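Local coordinates for interferon-inducible protein AIM2 (Mus musculus, PDB 4JBM) that senses double-stranded DNA in the cytosol and activates the AIM2 inflammasome, here represented by its DNA-binding HIN domain, at residues L4-L9 with D36-K41; S101-Q106 with I172-G177; V128-H133 with T150-G155; M139-L144 with D156-T161. All coordinates share one frame; numbering follows the deposited sequence.

How the contacts relate
Contact 1 closes first, in the N-terminal OB fold, between strands 4-16 and 37-42, which flank strand 25-32. Helices 88-95 and 100-103 then lead to the C-terminal OB fold, which holds the other three contacts. Contact 2 closes a long loop from helix 100-103 to strand 171-175. Contacts 3 and 4 are both nested inside it, and they cross each other. Contact 3 runs from strand 127-134 to the loop 150-155, and contact 4 from strand 137-144 across that loop to strand 157-160. Strand 127-134 pairs antiparallel with strand 137-144, which runs parallel to strand 171-175. A disulfide, Cys17 to Cys179, also ties the N-terminal part of the chain to the C-terminal part.

Contact 1: residues L4-L9 with D36-K41; sequences LVVTVL and DFFFVK
Leu4 and Phe38 meet because of how their torsions are set. Leu4 carries CG opposite its backbone N (chi1 -165°), which brings the branch toward the second segment, and chi2 (58°) then places CD2 at the ring. Phe38 holds CG between its backbone N and carbonyl carbon (chi1 49°), and the ring swings toward the 4-9 strand. The two side chains come from opposite directions. Leu4 CD2 ends 3.7 Å from Phe38 CZ and 4.0 Å from Phe38 CE2. Val6 approaches differently. Its side chain crosses that of Phe38 at about a right angle, and its CG1 lies 3.7 Å from Phe38 CZ. The far end of the ring thus receives two methyl groups, both at an oblique slant to its plane. Further along, Leu9 CD2 stands 4.5 Å from Phe37 CB, a looser approach. Both of those residues also touch Ala94 of helix 88-95.

In the sheet of the N-terminal OB fold, strand 25-32 lies between strands 4-16 and 37-42. The curl of this sheet lets side chains of its non-adjacent strands meet. Val31 of the intervening strand touches Phe38, while Ile57 and Ile59 of strand 56-60 touch Val6 from the other neighbour. Val6 is buried, whereas Leu4 and Phe38 keep some exposure. The patch therefore runs from the interior of the fold to its border. With only hydrocarbon groups meeting, the contact probably rests on dispersion and the exclusion of water.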
loop_
_atom_site.group_PDB
_atom_site.type_symbol
_atom_site.label_atom_id
_atom_site.label_comp_id
_atom_site.label_asym_id
_atom_site.label_seq_id
_atom_site.Cartn_x
_atom_site.Cartn_y
_atom_site.Cartn_z
ATOM N N LEU A 4 -0.224 -7.877 20.021
ATOM C CA LEU A 4 0.134 -6.482 19.823
ATOM C C LEU A 4 -1.129 -5.635 19.752
ATOM O O LEU A 4 -2.018 -5.898 18.942
ATOM C CB LEU A 4 0.975 -6.322 18.547
ATOM C CG LEU A 4 1.747 -5.015 18.347
ATOM C CD1 LEU A 4 2.701 -4.774 19.504
ATOM C CD2 LEU A 4 2.522 -5.041 17.040
ATOM N N VAL A 5 -1.207 -4.621 20.605
ATOM C CA VAL A 5 -2.309 -3.673 20.561
ATOM C C VAL A 5 -1.959 -2.561 19.588
ATOM O O VAL A 5 -0.910 -1.935 19.709
ATOM C CB VAL A 5 -2.578 -3.054 21.936
ATOM C CG1 VAL A 5 -3.725 -2.057 21.846
ATOM C CG2 VAL A 5 -2.892 -4.134 22.949
ATOM N N VAL A 6 -2.811 -2.364 18.586
ATOM C CA VAL A 6 -2.603 -1.326 17.589
ATOM C C VAL A 6 -3.876 -0.503 17.403
ATOM O O VAL A 6 -4.981 -0.939 17.736
ATOM C CB VAL A 6 -2.178 -1.914 16.222
ATOM C CG1 VAL A 6 -0.821 -2.595 16.323
ATOM C CG2 VAL A 6 -3.211 -2.890 15.737
ATOM N N THR A 7 -3.699 0.708 16.901
ATOM C CA THR A 7 -4.794 1.593 16.553
ATOM C C THR A 7 -4.918 1.580 15.031
ATOM O O THR A 7 -3.926 1.778 14.331
ATOM C CB THR A 7 -4.490 3.026 17.033
ATOM O OG1 THR A 7 -4.239 3.016 18.445
ATOM C CG2 THR A 7 -5.648 3.964 16.721
ATOM N N VAL A 8 -6.121 1.354 14.512
ATOM C CA VAL A 8 -6.293 1.322 13.059
ATOM C C VAL A 8 -6.401 2.736 12.491
ATOM O O VAL A 8 -7.201 3.546 12.955
ATOM C CB VAL A 8 -7.508 0.473 12.625
ATOM C CG1 VAL A 8 -7.610 0.438 11.104
ATOM C CG2 VAL A 8 -7.386 -0.931 13.169
ATOM N N LEU A 9 -5.576 3.011 11.485
ATOM C CA LEU A 9 -5.459 4.328 10.861
ATOM C C LEU A 9 -6.148 4.402 9.502
ATOM O O LEU A 9 -6.723 5.431 9.152
ATOM C CB LEU A 9 -3.981 4.688 10.681
ATOM C CG LEU A 9 -3.251 5.478 11.772
ATOM C CD1 LEU A 9 -3.678 5.062 13.149
ATOM C CD2 LEU A 9 -1.758 5.287 11.609
ATOM N N ASP A 36 5.249 3.803 16.272
ATOM C CA ASP A 36 5.363 3.708 14.822
ATOM C C ASP A 36 4.104 3.133 14.186
ATOM O O ASP A 36 3.148 2.758 14.870
ATOM C CB ASP A 36 6.588 2.867 14.429
ATOM C CG ASP A 36 7.189 3.290 13.097
ATOM O OD1 ASP A 36 6.449 3.836 12.257
ATOM O OD2 ASP A 36 8.404 3.084 12.895
ATOM N N PHE A 37 4.117 3.066 12.862
ATOM C CA PHE A 37 3.017 2.474 12.121
ATOM C C PHE A 37 3.569 1.332 11.260
ATOM O O PHE A 37 4.764 1.268 10.965
ATOM C CB PHE A 37 2.380 3.505 11.193
ATOM C CG PHE A 37 3.298 3.962 10.095
ATOM C CD1 PHE A 37 4.198 4.998 10.311
ATOM C CD2 PHE A 37 3.291 3.332 8.855
ATOM C CE1 PHE A 37 5.064 5.407 9.309
ATOM C CE2 PHE A 37 4.157 3.733 7.847
ATOM C CZ PHE A 37 5.042 4.771 8.070
ATOM N N PHE A 38 2.689 0.435 10.848
ATOM C CA PHE A 38 3.035 -0.527 9.813
ATOM C C PHE A 38 1.784 -0.880 9.032
ATOM O O PHE A 38 0.661 -0.649 9.497
ATOM C CB PHE A 38 3.729 -1.768 10.392
ATOM C CG PHE A 38 3.018 -2.374 11.561
ATOM C CD1 PHE A 38 2.046 -3.344 11.374
ATOM C CD2 PHE A 38 3.315 -1.965 12.852
ATOM C CE1 PHE A 38 1.394 -3.906 12.456
ATOM C CE2 PHE A 38 2.664 -2.518 13.936
ATOM C CZ PHE A 38 1.699 -3.487 13.737
ATOM N N PHE A 39 1.983 -1.419 7.836
ATOM C CA PHE A 39 0.876 -1.843 6.994
ATOM C C PHE A 39 0.588 -3.294 7.296
ATOM O O PHE A 39 1.491 -4.053 7.657
ATOM C CB PHE A 39 1.231 -1.626 5.520
ATOM C CG PHE A 39 1.848 -0.285 5.260
ATOM C CD1 PHE A 39 1.078 0.872 5.340
ATOM C CD2 PHE A 39 3.203 -0.170 4.979
ATOM C CE1 PHE A 39 1.645 2.124 5.126
ATOM C CE2 PHE A 39 3.784 1.077 4.760
ATOM C CZ PHE A 39 3.001 2.226 4.834
ATOM N N VAL A 40 -0.684 -3.666 7.232
ATOM C CA VAL A 40 -1.073 -5.042 7.463
ATOM C C VAL A 40 -1.848 -5.583 6.265
ATOM O O VAL A 40 -2.764 -4.933 5.744
ATOM C CB VAL A 40 -1.846 -5.227 8.805
ATOM C CG1 VAL A 40 -1.082 -4.587 9.952
ATOM C CG2 VAL A 40 -3.226 -4.614 8.723
ATOM N N LYS A 41 -1.418 -6.749 5.793
ATOM C CA LYS A 41 -2.151 -7.503 4.787
ATOM C C LYS A 41 -2.977 -8.530 5.514
ATOM O O LYS A 41 -2.430 -9.450 6.132
ATOM C CB LYS A 41 -1.186 -8.227 3.838
ATOM C CG LYS A 41 -1.879 -9.005 2.709
ATOM C CD LYS A 41 -0.892 -9.477 1.647
ATOM C CE LYS A 41 0.038 -10.560 2.176
ATOM N NZ LYS A 41 0.982 -11.052 1.131
#

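Contact 2: residues S101-Q106 with I172-G177; sequences SKLKIQ and IQLKSG
Leu103 and Leu174 form the tight part of this contact, and both are buried. Their side chains cross at about a right angle. Leu103 CD1 lies 3.9 Å from Leu174 CD1 and 4.2 Å from Leu174 CD2, so one methyl of Leu103 rests on both branches of the strand residue. Leu174 has CG beside its backbone N (chi1 -63°), and from there its methyls reach over to Leu103.

The other half is more open. Ile172 and Lys104 are both partly exposed, and here the backbone carbonyl is what the strand residue meets. Ile172 CD1 is modelled 3.1 Å from Lys104 O. That is short for carbon against oxygen, and Ile172 has an unstaggered first torsion (chi1 -34°), so the exact closeness is doubtful. Ile105 turns away toward the solvent side, where it packs on a phosphate of the bound DNA.

A type I beta turn runs from Leu103 to Gln106 and shapes this edge. Gln106 NE2 gives a hydrogen bond of 3.1 Å to Lys102 O, reaching it from above the carbonyl plane. The turn is thus braced by a side chain as well as by its own backbone.

Around it, Leu174 also touches Val165 of strand 163-168 and Met139 and Val141 of strand 137-144. Leu103 and Leu174 share Val112 of strand 111-123. Helix 100-103 therefore packs onto the C-terminal OB fold beside strand 171-175, which lies between strands 137-144 and 163-168.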
loop_
_atom_site.group_PDB
_atom_site.type_symbol
_atom_site.label_atom_id
_atom_site.label_comp_id
_atom_site.label_asym_id
_atom_site.label_seq_id
_atom_site.Cartn_x
_atom_site.Cartn_y
_atom_site.Cartn_z
ATOM N N SER A 101 13.594 9.578 -3.662
ATOM C CA SER A 101 14.950 9.468 -3.126
ATOM C C SER A 101 14.994 8.648 -1.840
ATOM O O SER A 101 15.996 7.997 -1.536
ATOM C CB SER A 101 15.544 10.858 -2.879
ATOM O OG SER A 101 14.839 11.549 -1.860
ATOM N N LYS A 102 13.901 8.675 -1.086
ATOM C CA LYS A 102 13.815 7.872 0.123
ATOM C C LYS A 102 13.554 6.425 -0.269
ATOM O O LYS A 102 14.146 5.507 0.290
ATOM C CB LYS A 102 12.700 8.396 1.027
ATOM C CG LYS A 102 12.543 7.648 2.353
ATOM C CD LYS A 102 11.237 8.043 3.068
ATOM C CE LYS A 102 11.000 9.559 3.078
ATOM N NZ LYS A 102 9.664 9.941 2.516
ATOM N N LEU A 103 12.681 6.228 -1.249
ATOM C CA LEU A 103 12.315 4.887 -1.679
ATOM C C LEU A 103 13.519 4.143 -2.249
ATOM O O LEU A 103 13.600 2.919 -2.143
ATOM C CB LEU A 103 11.191 4.932 -2.720
ATOM C CG LEU A 103 9.773 5.237 -2.234
ATOM C CD1 LEU A 103 8.771 5.153 -3.379
ATOM C CD2 LEU A 103 9.394 4.266 -1.130
ATOM N N LYS A 104 14.450 4.886 -2.848
ATOM C CA LYS A 104 15.606 4.295 -3.529
ATOM C C LYS A 104 16.458 3.402 -2.628
ATOM O O LYS A 104 17.102 2.469 -3.096
ATOM C CB LYS A 104 16.507 5.393 -4.100
ATOM C CG LYS A 104 15.924 6.206 -5.241
ATOM C CD LYS A 104 15.684 5.370 -6.474
ATOM C CE LYS A 104 15.177 6.232 -7.613
ATOM N NZ LYS A 104 16.041 7.422 -7.815
ATOM N N ILE A 105 16.441 3.684 -1.331
ATOM C CA ILE A 105 17.303 2.993 -0.381
ATOM C C ILE A 105 16.549 2.037 0.536
ATOM O O ILE A 105 16.972 1.776 1.665
ATOM C CB ILE A 105 18.116 4.006 0.443
ATOM C CG1 ILE A 105 17.179 4.886 1.282
ATOM C CG2 ILE A 105 18.943 4.886 -0.483
ATOM C CD1 ILE A 105 17.866 6.057 1.949
ATOM N N GLN A 106 15.440 1.500 0.044
ATOM C CA GLN A 106 14.662 0.555 0.828
ATOM C C GLN A 106 14.847 -0.851 0.256
ATOM O O GLN A 106 14.978 -1.004 -0.958
ATOM C CB GLN A 106 13.186 0.954 0.798
ATOM C CG GLN A 106 12.943 2.417 1.173
ATOM C CD GLN A 106 13.263 2.713 2.616
ATOM O OE1 GLN A 106 12.862 1.980 3.517
ATOM N NE2 GLN A 106 14.011 3.783 2.844
ATOM N N ILE A 172 16.321 0.363 -9.540
ATOM C CA ILE A 172 15.372 0.017 -8.493
ATOM C C ILE A 172 14.033 0.645 -8.853
ATOM O O ILE A 172 13.946 1.851 -9.080
ATOM C CB ILE A 172 15.833 0.524 -7.117
ATOM C CG1 ILE A 172 17.358 0.457 -7.008
ATOM C CG2 ILE A 172 15.170 -0.268 -6.005
ATOM C CD1 ILE A 172 17.907 1.008 -5.717
ATOM N N GLN A 173 12.993 -0.176 -8.915
ATOM C CA GLN A 173 11.691 0.272 -9.382
ATOM C C GLN A 173 10.646 -0.040 -8.332
ATOM O O GLN A 173 10.964 -0.528 -7.253
ATOM C CB GLN A 173 11.311 -0.463 -10.672
ATOM C CG GLN A 173 12.397 -0.515 -11.740
ATOM C CD GLN A 173 11.971 -1.299 -12.974
ATOM O OE1 GLN A 173 11.294 -2.324 -12.873
ATOM N NE2 GLN A 173 12.345 -0.801 -14.147
ATOM N N LEU A 174 9.392 0.229 -8.663
ATOM C CA LEU A 174 8.285 -0.192 -7.824
ATOM C C LEU A 174 7.536 -1.228 -8.634
ATOM O O LEU A 174 7.218 -1.012 -9.803
ATOM C CB LEU A 174 7.383 0.991 -7.439
ATOM C CG LEU A 174 8.072 2.064 -6.601
ATOM C CD1 LEU A 174 7.137 3.227 -6.302
ATOM C CD2 LEU A 174 8.573 1.452 -5.309
ATOM N N LYS A 175 7.259 -2.359 -8.004
ATOM C CA LYS A 175 6.681 -3.497 -8.697
ATOM C C LYS A 175 5.323 -3.835 -8.119
ATOM O O LYS A 175 5.149 -3.848 -6.908
ATOM C CB LYS A 175 7.630 -4.706 -8.587
ATOM C CG LYS A 175 7.163 -5.977 -9.296
ATOM C CD LYS A 175 8.300 -6.996 -9.457
ATOM C CE LYS A 175 7.768 -8.421 -9.601
ATOM N NZ LYS A 175 8.853 -9.422 -9.837
ATOM N N SER A 176 4.356 -4.063 -8.999
ATOM C CA SER A 176 3.073 -4.621 -8.612
ATOM C C SER A 176 3.254 -6.084 -8.238
ATOM O O SER A 176 4.040 -6.800 -8.863
ATOM C CB SER A 176 2.079 -4.537 -9.763
ATOM O OG SER A 176 2.560 -5.239 -10.897
ATOM N N GLY A 177 2.509 -6.532 -7.238
ATOM C CA GLY A 177 2.478 -7.942 -6.907
ATOM C C GLY A 177 1.080 -8.460 -7.179
ATOM O O GLY A 177 0.219 -7.709 -7.649
#

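Contact 3: residues V128-H133 with T150-G155; sequences VLYGIH and TKCEEG
The loop that lays Cys152 against Tyr130 is held at one polar atom just beyond it: Asp156 OD2 takes a hydrogen bond from Glu153 N and forms a salt bridge with Lys186 NZ. This loop belongs to the C-terminal OB fold. It follows strand 137-144 and leads into strand 157-160, and here it packs on strand 127-134.

The meeting itself is a cysteine sulfur-aromatic contact. Cys152 SG sits opposite its own backbone N (chi1 153°), which carries the sulfur alongside the Tyr130 ring. It lies 5.2 Å from the centroid of the Tyr130 ring, 71° off the ring normal, an oblique position. Cys152 CB also takes part, at 4.2 Å from Tyr130 CE1. The Cys152 side chain also touches Val118 of strand 111-123 and Val184 of strand 181-185.

Tyr130 is buried and has other neighbours. Val128 CG1 of its own strand sits 3.4 Å above one face of the Tyr130 ring, offset toward the rim. The ring of Phe182 meets it with the planes at about 35°, and Phe182 touches Thr150 as well. The phenol end points toward Thr150 without a close bond, with Tyr130 OH 4.4 Å from Thr150 O. The closest approach across the contact is Cys152 SG to Tyr130 CE1, at 4.1 Å.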
loop_
_atom_site.group_PDB
_atom_site.type_symbol
_atom_site.label_atom_id
_atom_site.label_comp_id
_atom_site.label_asym_id
_atom_site.label_seq_id
_atom_site.Cartn_x
_atom_site.Cartn_y
_atom_site.Cartn_z
ATOM N N VAL A 128 3.105 -2.753 -18.079
ATOM C CA VAL A 128 3.160 -1.318 -18.288
ATOM C C VAL A 128 4.167 -0.706 -17.328
ATOM O O VAL A 128 4.172 -1.015 -16.131
ATOM C CB VAL A 128 1.775 -0.659 -18.117
ATOM C CG1 VAL A 128 1.816 0.790 -18.553
ATOM C CG2 VAL A 128 0.721 -1.416 -18.913
ATOM N N LEU A 129 5.035 0.145 -17.863
ATOM C CA LEU A 129 6.045 0.805 -17.050
ATOM C C LEU A 129 5.664 2.270 -16.937
ATOM O O LEU A 129 5.460 2.948 -17.944
ATOM C CB LEU A 129 7.437 0.666 -17.664
ATOM C CG LEU A 129 8.586 0.703 -16.653
ATOM C CD1 LEU A 129 8.454 -0.456 -15.676
ATOM C CD2 LEU A 129 9.944 0.678 -17.328
ATOM N N TYR A 130 5.560 2.756 -15.707
ATOM C CA TYR A 130 5.147 4.130 -15.488
ATOM C C TYR A 130 6.324 4.934 -14.973
ATOM O O TYR A 130 6.857 4.659 -13.901
ATOM C CB TYR A 130 3.996 4.180 -14.485
ATOM C CG TYR A 130 2.711 3.531 -14.974
ATOM C CD1 TYR A 130 1.769 4.262 -15.689
ATOM C CD2 TYR A 130 2.429 2.200 -14.698
ATOM C CE1 TYR A 130 0.588 3.681 -16.124
ATOM C CE2 TYR A 130 1.252 1.611 -15.126
ATOM C CZ TYR A 130 0.337 2.353 -15.839
ATOM O OH TYR A 130 -0.834 1.768 -16.269
ATOM N N GLY A 131 6.740 5.932 -15.748
ATOM C CA GLY A 131 7.762 6.838 -15.273
ATOM C C GLY A 131 7.069 7.765 -14.297
ATOM O O GLY A 131 6.165 8.501 -14.672
ATOM N N ILE A 132 7.467 7.709 -13.034
ATOM C CA ILE A 132 6.892 8.575 -12.030
ATOM C C ILE A 132 7.951 9.544 -11.541
ATOM O O ILE A 132 9.156 9.264 -11.655
ATOM C CB ILE A 132 6.308 7.795 -10.829
ATOM C CG1 ILE A 132 7.413 7.083 -10.049
ATOM C CG2 ILE A 132 5.247 6.817 -11.283
ATOM C CD1 ILE A 132 6.942 6.490 -8.705
ATOM N N HIS A 133 7.502 10.681 -11.007
ATOM C CA HIS A 133 8.442 11.717 -10.584
ATOM C C HIS A 133 7.964 12.591 -9.431
ATOM O O HIS A 133 6.760 12.827 -9.251
ATOM C CB HIS A 133 8.817 12.611 -11.775
ATOM C CG HIS A 133 7.728 13.546 -12.197
ATOM N ND1 HIS A 133 6.659 13.142 -12.963
ATOM C CD2 HIS A 133 7.537 14.866 -11.948
ATOM C CE1 HIS A 133 5.858 14.170 -13.178
ATOM N NE2 HIS A 133 6.364 15.225 -12.570
ATOM N N THR A 150 -7.511 0.889 -16.797
ATOM C CA THR A 150 -7.203 2.187 -16.231
ATOM C C THR A 150 -6.216 2.912 -17.145
ATOM O O THR A 150 -5.004 2.856 -16.931
ATOM C CB THR A 150 -6.582 2.023 -14.830
ATOM O OG1 THR A 150 -5.617 0.963 -14.851
ATOM C CG2 THR A 150 -7.654 1.704 -13.796
ATOM N N LYS A 151 -6.736 3.562 -18.182
ATOM C CA LYS A 151 -5.889 4.280 -19.126
ATOM C C LYS A 151 -5.385 5.606 -18.553
ATOM O O LYS A 151 -6.145 6.527 -18.244
ATOM C CB LYS A 151 -6.648 4.466 -20.442
ATOM C CG LYS A 151 -7.878 5.357 -20.368
ATOM C CD LYS A 151 -8.481 5.547 -21.749
ATOM C CE LYS A 151 -9.066 4.239 -22.277
ATOM N NZ LYS A 151 -9.647 4.396 -23.636
ATOM N N CYS A 152 -4.072 5.678 -18.399
ATOM C CA CYS A 152 -3.441 6.826 -17.781
ATOM C C CYS A 152 -2.640 7.627 -18.800
ATOM O O CYS A 152 -1.807 7.070 -19.508
ATOM C CB CYS A 152 -2.571 6.346 -16.618
ATOM S SG CYS A 152 -1.170 7.362 -16.157
ATOM N N GLU A 153 -2.894 8.930 -18.871
ATOM C CA GLU A 153 -2.154 9.812 -19.771
ATOM C C GLU A 153 -1.111 10.570 -18.958
ATOM O O GLU A 153 -1.167 10.574 -17.727
ATOM C CB GLU A 153 -3.105 10.798 -20.462
ATOM C CG GLU A 153 -4.296 10.144 -21.158
ATOM C CD GLU A 153 -5.435 11.113 -21.412
ATOM O OE1 GLU A 153 -6.570 10.655 -21.662
ATOM O OE2 GLU A 153 -5.195 12.336 -21.357
ATOM N N GLU A 154 -0.153 11.200 -19.631
ATOM C CA GLU A 154 0.830 12.014 -18.926
ATOM C C GLU A 154 0.146 13.162 -18.188
ATOM O O GLU A 154 -0.759 13.804 -18.727
ATOM C CB GLU A 154 1.870 12.582 -19.886
ATOM C CG GLU A 154 2.887 13.458 -19.173
ATOM C CD GLU A 154 3.670 14.356 -20.104
ATOM O OE1 GLU A 154 3.169 14.644 -21.213
ATOM O OE2 GLU A 154 4.784 14.776 -19.724
ATOM N N GLY A 155 0.583 13.414 -16.956
ATOM C CA GLY A 155 0.009 14.461 -16.131
ATOM C C GLY A 155 -1.004 13.890 -15.159
ATOM O O GLY A 155 -1.440 14.560 -14.217
#

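Contact 4: residues M139-L144 with D156-T161; sequences MEVLVL and DKIRLT
Val141, Ile158 and Leu160 bring no flat group of their own: the meeting is wholly aliphatic. The nearby rings belong to other strands: Phe116 of strand 111-123 touches Leu160, and Phe182 of strand 181-185 touches Ile158.

Val141 and Leu160 reach toward each other, tip to tip. Leu160 CD2 is the methyl that does the touching. It lies 4.0 Å from Val141 CG1 and 4.1 Å from Val141 CG2, and so bears on both branches of the valine. Val141 has CG1 opposite its backbone N (chi1 172°) and CG2 opposite its carbonyl carbon. Both methyls are thereby offered to the leucine. Leu160 turns CG to the side of its backbone N (chi1 -83°), and CD2 extends from it toward the valine.

All three residues are buried in the core of the C-terminal OB fold, a curled barrel. Strands 137-144 and 157-160 are not paired in its sheet. The contact spans the interior, with the CA atoms of Val141 and Leu160 9.3 Å apart. Ile132 of strand 127-134 joins from one neighbouring strand, touching both Val141 and Ile158. Leu174 of strand 171-175 touches Leu160. Ile158, two residues before Leu160 on the same strand, comes in at the base of the valine side chain. Its CD1 is 4.3 Å from Val141 CB, a looser touch.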
loop_
_atom_site.group_PDB
_atom_site.type_symbol
_atom_site.label_atom_id
_atom_site.label_comp_id
_atom_site.label_asym_id
_atom_site.label_seq_id
_atom_site.Cartn_x
_atom_site.Cartn_y
_atom_site.Cartn_z
ATOM N N MET A 139 11.571 7.630 -11.126
ATOM C CA MET A 139 11.532 6.210 -10.818
ATOM C C MET A 139 10.562 5.518 -11.751
ATOM O O MET A 139 9.845 6.172 -12.498
ATOM C CB MET A 139 11.118 6.009 -9.355
ATOM C CG MET A 139 11.536 4.687 -8.741
ATOM S SD MET A 139 10.916 4.555 -7.054
ATOM C CE MET A 139 11.672 2.993 -6.582
ATOM N N GLU A 140 10.571 4.191 -11.744
ATOM C CA GLU A 140 9.688 3.443 -12.624
ATOM C C GLU A 140 8.767 2.527 -11.823
ATOM O O GLU A 140 9.154 1.970 -10.796
ATOM C CB GLU A 140 10.509 2.688 -13.665
ATOM C CG GLU A 140 11.364 3.618 -14.519
ATOM C CD GLU A 140 11.974 2.922 -15.723
ATOM O OE1 GLU A 140 12.611 1.863 -15.541
ATOM O OE2 GLU A 140 11.820 3.437 -16.851
ATOM N N VAL A 141 7.527 2.406 -12.276
ATOM C CA VAL A 141 6.561 1.596 -11.565
ATOM C C VAL A 141 6.092 0.539 -12.513
ATOM O O VAL A 141 5.479 0.839 -13.534
ATOM C CB VAL A 141 5.361 2.422 -11.080
ATOM C CG1 VAL A 141 4.285 1.508 -10.505
ATOM C CG2 VAL A 141 5.814 3.414 -10.047
ATOM N N LEU A 142 6.406 -0.703 -12.169
ATOM C CA LEU A 142 6.158 -1.830 -13.047
ATOM C C LEU A 142 4.852 -2.517 -12.693
ATOM O O LEU A 142 4.731 -3.122 -11.635
ATOM C CB LEU A 142 7.333 -2.805 -12.939
ATOM C CG LEU A 142 7.339 -4.153 -13.659
ATOM C CD1 LEU A 142 7.177 -3.969 -15.154
ATOM C CD2 LEU A 142 8.651 -4.848 -13.343
ATOM N N VAL A 143 3.875 -2.422 -13.582
ATOM C CA VAL A 143 2.603 -3.088 -13.356
ATOM C C VAL A 143 2.520 -4.245 -14.356
ATOM O O VAL A 143 2.451 -4.028 -15.565
ATOM C CB VAL A 143 1.419 -2.125 -13.546
ATOM C CG1 VAL A 143 0.101 -2.890 -13.595
ATOM C CG2 VAL A 143 1.405 -1.075 -12.438
ATOM N N LEU A 144 2.612 -5.477 -13.888
ATOM C CA LEU A 144 2.509 -6.623 -14.785
ATOM C C LEU A 144 1.098 -6.933 -15.244
ATOM O O LEU A 144 0.144 -6.762 -14.513
ATOM C CB LEU A 144 3.176 -7.846 -14.185
ATOM C CG LEU A 144 4.660 -7.600 -13.963
ATOM C CD1 LEU A 144 5.385 -8.821 -13.455
ATOM C CD2 LEU A 144 5.333 -7.117 -15.226
ATOM N N ASP A 156 -1.365 12.630 -15.374
ATOM C CA ASP A 156 -2.242 11.956 -14.437
ATOM C C ASP A 156 -1.448 11.461 -13.237
ATOM O O ASP A 156 -0.234 11.638 -13.150
ATOM C CB ASP A 156 -2.958 10.776 -15.100
ATOM C CG ASP A 156 -3.945 11.210 -16.171
ATOM O OD1 ASP A 156 -4.518 12.313 -16.042
ATOM O OD2 ASP A 156 -4.163 10.432 -17.125
ATOM N N LYS A 157 -2.146 10.815 -12.320
ATOM C CA LYS A 157 -1.506 10.234 -11.162
ATOM C C LYS A 157 -1.924 8.783 -11.039
ATOM O O LYS A 157 -2.971 8.376 -11.551
ATOM C CB LYS A 157 -1.871 11.000 -9.889
ATOM C CG LYS A 157 -1.449 12.470 -9.872
ATOM C CD LYS A 157 -1.797 13.100 -8.520
ATOM C CE LYS A 157 -1.353 14.542 -8.439
ATOM N NZ LYS A 157 -2.310 15.419 -9.138
ATOM N N ILE A 158 -1.074 8.001 -10.389
ATOM C CA ILE A 158 -1.388 6.626 -10.055
ATOM C C ILE A 158 -1.375 6.472 -8.544
ATOM O O ILE A 158 -0.454 6.931 -7.864
ATOM C CB ILE A 158 -0.419 5.633 -10.723
ATOM C CG1 ILE A 158 1.028 5.983 -10.402
ATOM C CG2 ILE A 158 -0.616 5.648 -12.213
ATOM C CD1 ILE A 158 2.046 5.087 -11.130
ATOM N N ARG A 159 -2.428 5.869 -8.015
ATOM C CA ARG A 159 -2.508 5.544 -6.598
ATOM C C ARG A 159 -2.161 4.067 -6.455
ATOM O O ARG A 159 -2.875 3.197 -6.971
ATOM C CB ARG A 159 -3.898 5.866 -6.051
ATOM C CG ARG A 159 -4.017 5.936 -4.531
ATOM C CD ARG A 159 -5.487 5.930 -4.195
ATOM N NE ARG A 159 -6.053 4.616 -4.493
ATOM C CZ ARG A 159 -7.347 4.317 -4.477
ATOM N NH1 ARG A 159 -8.253 5.246 -4.223
ATOM N NH2 ARG A 159 -7.737 3.086 -4.762
ATOM N N LEU A 160 -1.041 3.822 -5.778
ATOM C CA LEU A 160 -0.484 2.496 -5.546
ATOM C C LEU A 160 -0.845 2.013 -4.146
ATOM O O LEU A 160 -0.718 2.760 -3.173
ATOM C CB LEU A 160 1.046 2.544 -5.667
ATOM C CG LEU A 160 1.739 2.466 -7.033
ATOM C CD1 LEU A 160 1.045 3.318 -8.059
ATOM C CD2 LEU A 160 3.193 2.883 -6.907
ATOM N N THR A 161 -1.303 0.770 -4.049
ATOM C CA THR A 161 -1.522 0.131 -2.752
ATOM C C THR A 161 -0.796 -1.221 -2.707
ATOM O O THR A 161 -1.031 -2.081 -3.562
ATOM C CB THR A 161 -3.022 -0.064 -2.458
ATOM O OG1 THR A 161 -3.740 1.138 -2.772
ATOM C CG2 THR A 161 -3.242 -0.424 -0.999
#